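Local structure of cellulase IBT99 (Metagenomes, 6WBT) at residues Val8-Gly13 with Ala84-Gly89; Glu35-Asp40 with Val65-Val70; His104-Gln109 with Thr417-Leu422. The protein probably hydrolyses 6-phospho-alpha-glucosides with the help of bound NAD and a manganese ion, as family 4 glycosyl hydrolases do. One frame throughout, in Å; residues are numbered along the deposited sequence.

Interactions 1 and 2 share the parallel part of one mixed sheet, where strands 66-69, 33-39, 5-10 and 81-84 lie side by side in that order. Their centres are 12 Å apart and they touch through the backbones of strands 5-10 and 33-39. Interaction 2 is nested inside the loop that interaction 1 closes, and both line the part of the pocket that holds the cofactor's adenosine. Interaction 3 comes later along the chain, about 29 Å from interaction 1 and 41 Å from interaction 2 between centres, and across the chain's centre from interaction 2. There it joins the loop after helix 90-103 to the turn that leads into the last helix, 421-434, beside a second subunit.

Interaction 1 of 3, residues Val8-Gly13 with Ala84-Gly89; sequences VICGGG and AQMRVG. With NAD (nicotinamide-adenine-dinucleotide), chain G.
The carboxamide of Q85 has G11 O close to its own plane, 15° out of it, and NE2 donates to that oxygen over 3.2 Å. Seen from G11, the donor stands above the carbonyl plane. I9 CG2 packs against the same nitrogen, while Q85 OE1 is hydrogen-bonded to the Y147 hydroxyl. The guanidinium of R87 carries ribose atom C3D of NAD over one face, 3.5 Å above the plane and offset toward the rim. At its edge, in plane, NE donates to O3 of the diphosphate at 3.0 Å; NH2 forks to O2N and O5D, and NH1 forms a salt bridge with E110. This is the Rossmann dinucleotide-binding site, in which the glycine-rich turn G11-G13 after the first strand meets the loop after strand 81-84. Q85 N is hydrogen-bonded to C10 O at 3.0 Å. With Q85 CG between backbone N and carbonyl carbon (chi1 53°) and the chain extended beyond, the amide reaches the turn. An alanine here would probably leave G11 O and the Y147 hydroxyl without this partner, and open a gap beside I9. C10 SG, anti to its backbone N (chi1 -177°), touches CE of selenomethionine M86 at 3.7 Å and adenine C2A at 3.8 Å.

Interaction 2 of 3, residues Glu35-Asp40 with Val65-Val70; sequences ELWLYD and VLKVTV. With NAD (nicotinamide-adenine-dinucleotide), chain G.
W37 and K67 run alongside each other in the same direction, and CB of K67 sits 3.4 Å from the centroid of the indole six-membered ring, squarely over its face. The ring edge meets T69 CG2, 3.5 Å from W37 CZ3, and E35 OE2, to which NE1 makes a weak bond. K67 bends at chi2 (-116°) and again at chi3; its CD passes 3.4 Å from E35 OE1, yet NZ ends 5.1 Å from that oxygen, too far for contact. On the other face of the sheet, L66 CG is anti to its backbone N (chi1 176°), and L66 CD1 touches both L36 CD2 and L38 CG, 3.7 Å from L38 CG. Strands 35-39 and 66-69 are the parallel pair of a beta-alpha-beta unit whose crossover is helix 43-60, at the edge of the Rossmann sheet. Four backbone bonds join them, with K67 N to L36 O at 2.8 Å among them. T69 OG1 turns to the N of N71. Just past strand 33-39, D40 OD1 accepts from ribose O2B of NAD at 2.7 Å, and OD2 faces O3B, the aspartate placement familiar from NAD-binding Rossmann folds. A water joins Y39 OH to V70 O, which itself lies at the edge of the tyrosine ring, 3.4 Å from CE1.

Interaction 3 of 3, residues His104-Gln109 with Thr417-Leu422; sequences HGCVGQ and TIPSSL
The backbone N of T417 is bonded to the side-chain oxygen OD1 of N415, and no hydrogen bond runs from T417 to the 104-109 segment; what meets V107 and C106 is its methyl group. T417 CG2 lies 3.4 Å from V107 N and 3.7 Å from V107 CB, and also packs on C106 CB at 4.0 Å. The side chains of V107 and T417 cross at about a right angle, and the methyl meets V107 CB, the valine's branch point. V107 has further neighbours in Y269, P273, I276 and V277 of the same chain.

C106 carries the rest of the contact from this side. Its CB points toward the 417-422 segment, and SG, anti to the carbonyl carbon (chi1 -62°), touches P419 CD at 3.9 Å and I418 CD1 at 4.2 Å. I418 starts out pointing away, but chi2 (-60°) brings CD1 back to the sulfur. L427 of helix 421-434 packs against both C106 and I418. A second subunit lies against the same turn: D274 of that subunit packs on P419 and makes a weak hydrogen bond with S420 OG.

The contact lies between two helix ends. G105 is the C-prime residue of a Schellman motif closing helix 90-103, with C106 N bonded to C101 O and G105 N to L102 O, and S420 is the N-cap of helix 421-434, its OG weakly bonded to V423 N.

Interaction 1 of 3, residues Val8-Gly13 with Ala84-Gly89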
loop_
_atom_site.group_PDB
_atom_site.type_symbol
_atom_site.label_atom_id
_atom_site.label_comp_id
_atom_site.label_asym_id
_atom_site.label_seq_id
_atom_site.Cartn_x
_atom_site.Cartn_y
_atom_site.Cartn_z
ATOM N N VAL A 8 -0.275 38.923 -13.294
ATOM C CA VAL A 8 -0.638 38.658 -14.679
ATOM C C VAL A 8 -1.892 37.796 -14.693
ATOM O O VAL A 8 -1.953 36.769 -14.008
ATOM C CB VAL A 8 0.505 37.968 -15.447
ATOM C CG1 VAL A 8 0.103 37.724 -16.893
ATOM C CG2 VAL A 8 1.772 38.802 -15.371
ATOM N N ILE A 9 -2.886 38.215 -15.469
ATOM C CA ILE A 9 -4.124 37.465 -15.641
ATOM C C ILE A 9 -4.042 36.784 -17.002
ATOM O O ILE A 9 -4.305 37.400 -18.039
ATOM C CB ILE A 9 -5.356 38.366 -15.527
ATOM C CG1 ILE A 9 -5.409 39.022 -14.148
ATOM C CG2 ILE A 9 -6.626 37.567 -15.785
ATOM C CD1 ILE A 9 -6.632 39.882 -13.928
ATOM N N CYS A 10 -3.667 35.507 -17.003
ATOM C CA CYS A 10 -3.578 34.725 -18.234
ATOM C C CYS A 10 -4.987 34.451 -18.739
ATOM O O CYS A 10 -5.695 33.590 -18.212
ATOM C CB CYS A 10 -2.814 33.430 -17.989
ATOM S SG CYS A 10 -2.556 32.427 -19.471
ATOM N N GLY A 11 -5.399 35.185 -19.768
ATOM C CA GLY A 11 -6.755 35.091 -20.269
ATOM C C GLY A 11 -7.565 36.321 -19.921
ATOM O O GLY A 11 -8.674 36.216 -19.388
ATOM N N GLY A 12 -7.012 37.499 -20.219
ATOM C CA GLY A 12 -7.667 38.749 -19.879
ATOM C C GLY A 12 -8.973 38.986 -20.605
ATOM O O GLY A 12 -9.760 39.839 -20.179
ATOM N N GLY A 13 -9.224 38.255 -21.688
ATOM C CA GLY A 13 -10.469 38.392 -22.417
ATOM C C GLY A 13 -11.567 37.493 -21.888
ATOM O O GLY A 13 -12.470 37.099 -22.633
ATOM N N ALA A 84 -4.518 32.133 -13.942
ATOM C CA ALA A 84 -4.945 31.546 -15.204
ATOM C C ALA A 84 -6.456 31.360 -15.222
ATOM O O ALA A 84 -7.032 30.791 -14.289
ATOM C CB ALA A 84 -4.247 30.206 -15.436
ATOM N N GLN A 85 -7.091 31.837 -16.288
ATOM C CA GLN A 85 -8.523 31.650 -16.484
ATOM C C GLN A 85 -8.803 31.480 -17.976
ATOM O O GLN A 85 -9.709 32.095 -18.541
ATOM C CB GLN A 85 -9.316 32.811 -15.885
ATOM C CG GLN A 85 -8.874 34.189 -16.351
ATOM C CD GLN A 85 -9.703 35.299 -15.737
ATOM O OE1 GLN A 85 -10.325 35.119 -14.690
ATOM N NE2 GLN A 85 -9.720 36.455 -16.390
HETATM N N MSE A 86 -8.017 30.633 -18.631
HETATM C CA MSE A 86 -8.161 30.402 -20.062
HETATM C C MSE A 86 -9.322 29.462 -20.362
HETATM O O MSE A 86 -9.724 28.660 -19.519
HETATM C CB MSE A 86 -6.868 29.826 -20.644
HETATM C CG MSE A 86 -6.557 28.411 -20.176
HETATM SE SE MSE A 86 -4.937 27.672 -20.971
HETATM C CE MSE A 86 -3.640 28.928 -20.238
ATOM N N ARG A 87 -9.862 29.577 -21.574
ATOM C CA ARG A 87 -10.869 28.654 -22.096
ATOM C C ARG A 87 -10.450 28.332 -23.526
ATOM O O ARG A 87 -10.843 29.028 -24.467
ATOM C CB ARG A 87 -12.274 29.249 -22.032
ATOM C CG ARG A 87 -13.360 28.302 -22.522
ATOM C CD ARG A 87 -14.716 28.982 -22.591
ATOM N NE ARG A 87 -15.197 29.403 -21.279
ATOM C CZ ARG A 87 -15.917 28.636 -20.466
ATOM N NH1 ARG A 87 -16.239 27.402 -20.828
ATOM N NH2 ARG A 87 -16.313 29.102 -19.290
ATOM N N VAL A 88 -9.638 27.283 -23.681
ATOM C CA VAL A 88 -9.153 26.904 -25.002
ATOM C C VAL A 88 -10.333 26.544 -25.888
ATOM O O VAL A 88 -11.184 25.724 -25.522
ATOM C CB VAL A 88 -8.154 25.743 -24.894
ATOM C CG1 VAL A 88 -7.636 25.368 -26.274
ATOM C CG2 VAL A 88 -7.005 26.116 -23.969
ATOM N N GLY A 89 -10.389 27.162 -27.067
ATOM C CA GLY A 89 -11.520 27.026 -27.953
ATOM C C GLY A 89 -12.635 28.018 -27.709
ATOM O O GLY A 89 -13.514 28.162 -28.569
HETATM P PA NAD G . -14.233 33.077 -22.012
HETATM O O1A NAD G . -14.341 32.173 -23.195
HETATM O O2A NAD G . -15.237 34.173 -21.874
HETATM O O5B NAD G . -12.752 33.697 -21.966
HETATM C C5B NAD G . -11.604 32.805 -21.963
HETATM C C4B NAD G . -10.387 33.559 -22.440
HETATM O O4B NAD G . -9.245 32.661 -22.499
HETATM C C3B NAD G . -10.487 34.190 -23.839
HETATM O O3B NAD G . -10.055 35.543 -23.785
HETATM C C2B NAD G . -9.507 33.350 -24.666
HETATM O O2B NAD G . -8.998 34.010 -25.805
HETATM C C1B NAD G . -8.462 33.040 -23.605
HETATM N N9A NAD G . -7.558 31.949 -23.953
HETATM C C8A NAD G . -7.875 30.810 -24.649
HETATM N N7A NAD G . -6.857 30.005 -24.825
HETATM C C5A NAD G . -5.795 30.657 -24.217
HETATM C C6A NAD G . -4.437 30.316 -24.068
HETATM N N6A NAD G . -3.901 29.195 -24.540
HETATM N N1A NAD G . -3.642 31.192 -23.409
HETATM C C2A NAD G . -4.188 32.321 -22.938
HETATM N N3A NAD G . -5.446 32.744 -23.018
HETATM C C4A NAD G . -6.213 31.860 -23.677
HETATM O O3 NAD G . -14.260 32.190 -20.677
HETATM P PN NAD G . -15.016 32.370 -19.273
HETATM O O1N NAD G . -14.723 33.731 -18.736
HETATM O O2N NAD G . -16.442 31.960 -19.435
HETATM O O5D NAD G . -14.246 31.275 -18.393
HETATM C C5D NAD G . -12.801 31.354 -18.331
HETATM C C4D NAD G . -12.262 30.102 -17.686
HETATM O O4D NAD G . -12.595 30.114 -16.279
HETATM C C3D NAD G . -12.830 28.779 -18.220
HETATM O O3D NAD G . -11.775 27.847 -18.411
HETATM C C2D NAD G . -13.742 28.358 -17.063
HETATM O O2D NAD G . -14.086 26.982 -17.049
HETATM C C1D NAD G . -12.890 28.787 -15.876
HETATM N N1N NAD G . -13.664 28.830 -14.603
HETATM C C2N NAD G . -13.468 27.863 -13.654
HETATM C C3N NAD G . -14.197 27.871 -12.475
HETATM C C7N NAD G . -13.892 26.810 -11.448
HETATM O O7N NAD G . -14.803 26.351 -10.766
HETATM N N7N NAD G . -12.626 26.442 -11.302
HETATM C C4N NAD G . -15.159 28.858 -12.282
HETATM C C5N NAD G . -15.322 29.845 -13.230
HETATM C C6N NAD G . -14.564 29.816 -14.380
#

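Interaction 2 of 3, residues Glu35-Asp40 with Val65-Val70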
loop_
_atom_site.group_PDB
_atom_site.type_symbol
_atom_site.label_atom_id
_atom_site.label_comp_id
_atom_site.label_asym_id
_atom_site.label_seq_id
_atom_site.Cartn_x
_atom_site.Cartn_y
_atom_site.Cartn_z
ATOM N N GLU A 35 2.351 46.226 -11.071
ATOM C CA GLU A 35 1.652 46.366 -12.338
ATOM C C GLU A 35 0.597 45.275 -12.450
ATOM O O GLU A 35 0.728 44.201 -11.856
ATOM C CB GLU A 35 2.606 46.282 -13.537
ATOM C CG GLU A 35 3.493 47.499 -13.728
ATOM C CD GLU A 35 4.425 47.350 -14.912
ATOM O OE1 GLU A 35 4.310 48.145 -15.868
ATOM O OE2 GLU A 35 5.267 46.429 -14.890
ATOM N N LEU A 36 -0.447 45.562 -13.221
ATOM C CA LEU A 36 -1.494 44.598 -13.536
ATOM C C LEU A 36 -1.423 44.295 -15.027
ATOM O O LEU A 36 -1.557 45.203 -15.853
ATOM C CB LEU A 36 -2.874 45.134 -13.157
ATOM C CG LEU A 36 -4.026 44.127 -13.207
ATOM C CD1 LEU A 36 -3.879 43.090 -12.103
ATOM C CD2 LEU A 36 -5.371 44.832 -13.114
ATOM N N TRP A 37 -1.211 43.027 -15.367
ATOM C CA TRP A 37 -1.015 42.607 -16.747
ATOM C C TRP A 37 -2.171 41.727 -17.199
ATOM O O TRP A 37 -2.581 40.812 -16.478
ATOM C CB TRP A 37 0.312 41.862 -16.908
ATOM C CG TRP A 37 1.502 42.771 -16.941
ATOM C CD1 TRP A 37 2.148 43.315 -15.870
ATOM C CD2 TRP A 37 2.188 43.244 -18.107
ATOM N NE1 TRP A 37 3.194 44.097 -16.296
ATOM C CE2 TRP A 37 3.240 44.071 -17.666
ATOM C CE3 TRP A 37 2.015 43.050 -19.481
ATOM C CZ2 TRP A 37 4.116 44.701 -18.548
ATOM C CZ3 TRP A 37 2.886 43.677 -20.355
ATOM C CH2 TRP A 37 3.922 44.492 -19.885
ATOM N N LEU A 38 -2.689 42.007 -18.391
ATOM C CA LEU A 38 -3.727 41.199 -19.020
ATOM C C LEU A 38 -3.121 40.548 -20.254
ATOM O O LEU A 38 -2.801 41.234 -21.230
ATOM C CB LEU A 38 -4.940 42.052 -19.386
ATOM C CG LEU A 38 -5.676 42.743 -18.236
ATOM C CD1 LEU A 38 -6.867 43.521 -18.769
ATOM C CD2 LEU A 38 -6.117 41.738 -17.179
ATOM N N TYR A 39 -2.957 39.230 -20.212
ATOM C CA TYR A 39 -2.396 38.471 -21.318
ATOM C C TYR A 39 -3.463 37.573 -21.924
ATOM O O TYR A 39 -4.278 36.987 -21.206
ATOM C CB TYR A 39 -1.205 37.624 -20.863
ATOM C CG TYR A 39 -0.782 36.581 -21.873
ATOM C CD1 TYR A 39 -0.058 36.935 -23.003
ATOM C CD2 TYR A 39 -1.107 35.241 -21.695
ATOM C CE1 TYR A 39 0.330 35.984 -23.931
ATOM C CE2 TYR A 39 -0.725 34.284 -22.617
ATOM C CZ TYR A 39 -0.007 34.661 -23.732
ATOM O OH TYR A 39 0.374 33.708 -24.648
ATOM N N ASP A 40 -3.444 37.463 -23.248
ATOM C CA ASP A 40 -4.402 36.638 -23.966
ATOM C C ASP A 40 -3.860 36.375 -25.361
ATOM O O ASP A 40 -2.974 37.082 -25.847
ATOM C CB ASP A 40 -5.777 37.311 -24.034
ATOM C CG ASP A 40 -6.896 36.325 -24.256
ATOM O OD1 ASP A 40 -6.778 35.471 -25.164
ATOM O OD2 ASP A 40 -7.892 36.399 -23.507
ATOM N N VAL A 65 -1.460 50.828 -12.449
ATOM C CA VAL A 65 -1.164 50.863 -13.877
ATOM C C VAL A 65 -1.542 49.528 -14.506
ATOM O O VAL A 65 -1.241 48.458 -13.961
ATOM C CB VAL A 65 0.322 51.199 -14.108
ATOM C CG1 VAL A 65 1.207 50.367 -13.189
ATOM C CG2 VAL A 65 0.704 50.981 -15.564
ATOM N N LEU A 66 -2.210 49.586 -15.654
ATOM C CA LEU A 66 -2.673 48.403 -16.365
ATOM C C LEU A 66 -1.920 48.267 -17.681
ATOM O O LEU A 66 -1.890 49.206 -18.484
ATOM C CB LEU A 66 -4.179 48.475 -16.632
ATOM C CG LEU A 66 -4.773 47.329 -17.454
ATOM C CD1 LEU A 66 -4.683 46.014 -16.696
ATOM C CD2 LEU A 66 -6.211 47.633 -17.840
ATOM N N LYS A 67 -1.321 47.099 -17.899
ATOM C CA LYS A 67 -0.631 46.782 -19.142
ATOM C C LYS A 67 -1.356 45.636 -19.835
ATOM O O LYS A 67 -1.688 44.630 -19.200
ATOM C CB LYS A 67 0.830 46.409 -18.883
ATOM C CG LYS A 67 1.592 47.423 -18.044
ATOM C CD LYS A 67 2.723 48.073 -18.827
ATOM C CE LYS A 67 2.196 48.974 -19.932
ATOM N NZ LYS A 67 3.297 49.676 -20.647
ATOM N N VAL A 68 -1.603 45.792 -21.132
ATOM C CA VAL A 68 -2.303 44.796 -21.933
ATOM C C VAL A 68 -1.386 44.371 -23.069
ATOM O O VAL A 68 -0.791 45.219 -23.745
ATOM C CB VAL A 68 -3.637 45.340 -22.477
ATOM C CG1 VAL A 68 -4.340 44.284 -23.317
ATOM C CG2 VAL A 68 -4.528 45.797 -21.332
ATOM N N THR A 69 -1.271 43.062 -23.278
ATOM C CA THR A 69 -0.379 42.545 -24.305
ATOM C C THR A 69 -0.845 41.164 -24.738
ATOM O O THR A 69 -1.601 40.490 -24.033
ATOM C CB THR A 69 1.070 42.475 -23.812
ATOM O OG1 THR A 69 1.909 41.982 -24.863
ATOM C CG2 THR A 69 1.173 41.545 -22.615
ATOM N N VAL A 70 -0.380 40.759 -25.919
ATOM C CA VAL A 70 -0.539 39.398 -26.411
ATOM C C VAL A 70 0.790 38.673 -26.545
ATOM O O VAL A 70 0.809 37.510 -26.955
ATOM C CB VAL A 70 -1.300 39.370 -27.753
ATOM C CG1 VAL A 70 -2.719 39.889 -27.573
ATOM C CG2 VAL A 70 -0.558 40.182 -28.803
HETATM P PA NAD G . -14.233 33.077 -22.012
HETATM O O1A NAD G . -14.341 32.173 -23.195
HETATM O O2A NAD G . -15.237 34.173 -21.874
HETATM O O5B NAD G . -12.752 33.697 -21.966
HETATM C C5B NAD G . -11.604 32.805 -21.963
HETATM C C4B NAD G . -10.387 33.559 -22.440
HETATM O O4B NAD G . -9.245 32.661 -22.499
HETATM C C3B NAD G . -10.487 34.190 -23.839
HETATM O O3B NAD G . -10.055 35.543 -23.785
HETATM C C2B NAD G . -9.507 33.350 -24.666
HETATM O O2B NAD G . -8.998 34.010 -25.805
HETATM C C1B NAD G . -8.462 33.040 -23.605
HETATM N N9A NAD G . -7.558 31.949 -23.953
HETATM C C8A NAD G . -7.875 30.810 -24.649
HETATM N N7A NAD G . -6.857 30.005 -24.825
HETATM C C5A NAD G . -5.795 30.657 -24.217
HETATM C C6A NAD G . -4.437 30.316 -24.068
HETATM N N6A NAD G . -3.901 29.195 -24.540
HETATM N N1A NAD G . -3.642 31.192 -23.409
HETATM C C2A NAD G . -4.188 32.321 -22.938
HETATM N N3A NAD G . -5.446 32.744 -23.018
HETATM C C4A NAD G . -6.213 31.860 -23.677
HETATM O O3 NAD G . -14.260 32.190 -20.677
HETATM P PN NAD G . -15.016 32.370 -19.273
HETATM O O1N NAD G . -14.723 33.731 -18.736
HETATM O O2N NAD G . -16.442 31.960 -19.435
HETATM O O5D NAD G . -14.246 31.275 -18.393
HETATM C C5D NAD G . -12.801 31.354 -18.331
HETATM C C4D NAD G . -12.262 30.102 -17.686
HETATM O O4D NAD G . -12.595 30.114 -16.279
HETATM C C3D NAD G . -12.830 28.779 -18.220
HETATM O O3D NAD G . -11.775 27.847 -18.411
HETATM C C2D NAD G . -13.742 28.358 -17.063
HETATM O O2D NAD G . -14.086 26.982 -17.049
HETATM C C1D NAD G . -12.890 28.787 -15.876
HETATM N N1N NAD G . -13.664 28.830 -14.603
HETATM C C2N NAD G . -13.468 27.863 -13.654
HETATM C C3N NAD G . -14.197 27.871 -12.475
HETATM C C7N NAD G . -13.892 26.810 -11.448
HETATM O O7N NAD G . -14.803 26.351 -10.766
HETATM N N7N NAD G . -12.626 26.442 -11.302
HETATM C C4N NAD G . -15.159 28.858 -12.282
HETATM C C5N NAD G . -15.322 29.845 -13.230
HETATM C C6N NAD G . -14.564 29.816 -14.380
HETATM O O HOH W 1 0.112 34.745 -27.320
#

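Interaction 3 of 3, residues His104-Gln109 with Thr417-Leu422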
loop_
_atom_site.group_PDB
_atom_site.type_symbol
_atom_site.label_atom_id
_atom_site.label_comp_id
_atom_site.label_asym_id
_atom_site.label_seq_id
_atom_site.Cartn_x
_atom_site.Cartn_y
_atom_site.Cartn_z
ATOM N N HIS A 104 -25.838 12.380 -29.212
ATOM C CA HIS A 104 -25.697 10.961 -28.916
ATOM C C HIS A 104 -26.428 10.555 -27.643
ATOM O O HIS A 104 -26.206 9.448 -27.139
ATOM C CB HIS A 104 -24.217 10.586 -28.813
ATOM C CG HIS A 104 -23.482 10.670 -30.113
ATOM N ND1 HIS A 104 -23.400 9.611 -30.991
ATOM C CD2 HIS A 104 -22.796 11.687 -30.685
ATOM C CE1 HIS A 104 -22.696 9.972 -32.049
ATOM N NE2 HIS A 104 -22.318 11.227 -31.889
ATOM N N GLY A 105 -27.287 11.417 -27.111
ATOM C CA GLY A 105 -28.047 11.084 -25.918
ATOM C C GLY A 105 -27.227 10.988 -24.649
ATOM O O GLY A 105 -27.520 10.148 -23.790
ATOM N N CYS A 106 -26.207 11.831 -24.507
ATOM C CA CYS A 106 -25.359 11.838 -23.326
ATOM C C CYS A 106 -25.331 13.237 -22.726
ATOM O O CYS A 106 -25.670 14.225 -23.384
ATOM C CB CYS A 106 -23.931 11.373 -23.651
ATOM S SG CYS A 106 -23.828 9.676 -24.267
ATOM N N VAL A 107 -24.923 13.306 -21.460
ATOM C CA VAL A 107 -24.893 14.575 -20.739
ATOM C C VAL A 107 -23.824 15.471 -21.350
ATOM O O VAL A 107 -22.630 15.155 -21.310
ATOM C CB VAL A 107 -24.638 14.353 -19.243
ATOM C CG1 VAL A 107 -24.395 15.685 -18.544
ATOM C CG2 VAL A 107 -25.807 13.621 -18.611
ATOM N N GLY A 108 -24.251 16.596 -21.918
ATOM C CA GLY A 108 -23.328 17.569 -22.465
ATOM C C GLY A 108 -23.057 18.702 -21.499
ATOM O O GLY A 108 -23.792 19.694 -21.469
ATOM N N GLN A 109 -22.005 18.563 -20.698
ATOM C CA GLN A 109 -21.660 19.541 -19.680
ATOM C C GLN A 109 -20.290 20.137 -19.981
ATOM O O GLN A 109 -19.512 19.598 -20.773
ATOM C CB GLN A 109 -21.675 18.906 -18.281
ATOM C CG GLN A 109 -22.152 19.833 -17.170
ATOM C CD GLN A 109 -21.035 20.668 -16.576
ATOM O OE1 GLN A 109 -19.869 20.275 -16.605
ATOM N NE2 GLN A 109 -21.386 21.831 -16.040
ATOM N N THR A 417 -21.084 8.730 -17.639
ATOM C CA THR A 417 -22.064 9.335 -18.537
ATOM C C THR A 417 -22.250 8.497 -19.797
ATOM O O THR A 417 -23.373 8.356 -20.296
ATOM C CB THR A 417 -21.635 10.760 -18.896
ATOM O OG1 THR A 417 -21.612 11.567 -17.712
ATOM C CG2 THR A 417 -22.593 11.376 -19.905
ATOM N N ILE A 418 -21.168 7.926 -20.313
ATOM C CA ILE A 418 -21.223 7.111 -21.524
ATOM C C ILE A 418 -21.799 5.745 -21.170
ATOM O O ILE A 418 -21.250 5.047 -20.305
ATOM C CB ILE A 418 -19.837 6.982 -22.172
ATOM C CG1 ILE A 418 -19.134 8.341 -22.195
ATOM C CG2 ILE A 418 -19.961 6.426 -23.581
ATOM C CD1 ILE A 418 -19.882 9.407 -22.957
ATOM N N PRO A 419 -22.895 5.323 -21.805
ATOM C CA PRO A 419 -23.515 4.051 -21.401
ATOM C C PRO A 419 -22.737 2.827 -21.850
ATOM O O PRO A 419 -22.598 1.873 -21.074
ATOM C CB PRO A 419 -24.901 4.121 -22.054
ATOM C CG PRO A 419 -24.702 4.993 -23.251
ATOM C CD PRO A 419 -23.664 6.010 -22.858
ATOM N N SER A 420 -22.227 2.819 -23.080
ATOM C CA SER A 420 -21.540 1.657 -23.623
ATOM C C SER A 420 -20.266 2.099 -24.327
ATOM O O SER A 420 -20.054 3.284 -24.598
ATOM C CB SER A 420 -22.436 0.878 -24.596
ATOM O OG SER A 420 -22.768 1.667 -25.724
ATOM N N SER A 421 -19.408 1.119 -24.625
ATOM C CA SER A 421 -18.192 1.402 -25.379
ATOM C C SER A 421 -18.505 1.766 -26.824
ATOM O O SER A 421 -17.724 2.479 -27.465
ATOM C CB SER A 421 -17.247 0.201 -25.324
ATOM O OG SER A 421 -16.054 0.454 -26.046
ATOM N N LEU A 422 -19.635 1.285 -27.350
ATOM C CA LEU A 422 -20.031 1.628 -28.712
ATOM C C LEU A 422 -20.369 3.110 -28.830
ATOM O O LEU A 422 -19.987 3.764 -29.808
ATOM C CB LEU A 422 -21.217 0.765 -29.145
ATOM C CG LEU A 422 -21.033 -0.755 -29.065
ATOM C CD1 LEU A 422 -22.318 -1.492 -29.427
ATOM C CD2 LEU A 422 -19.887 -1.210 -29.954
#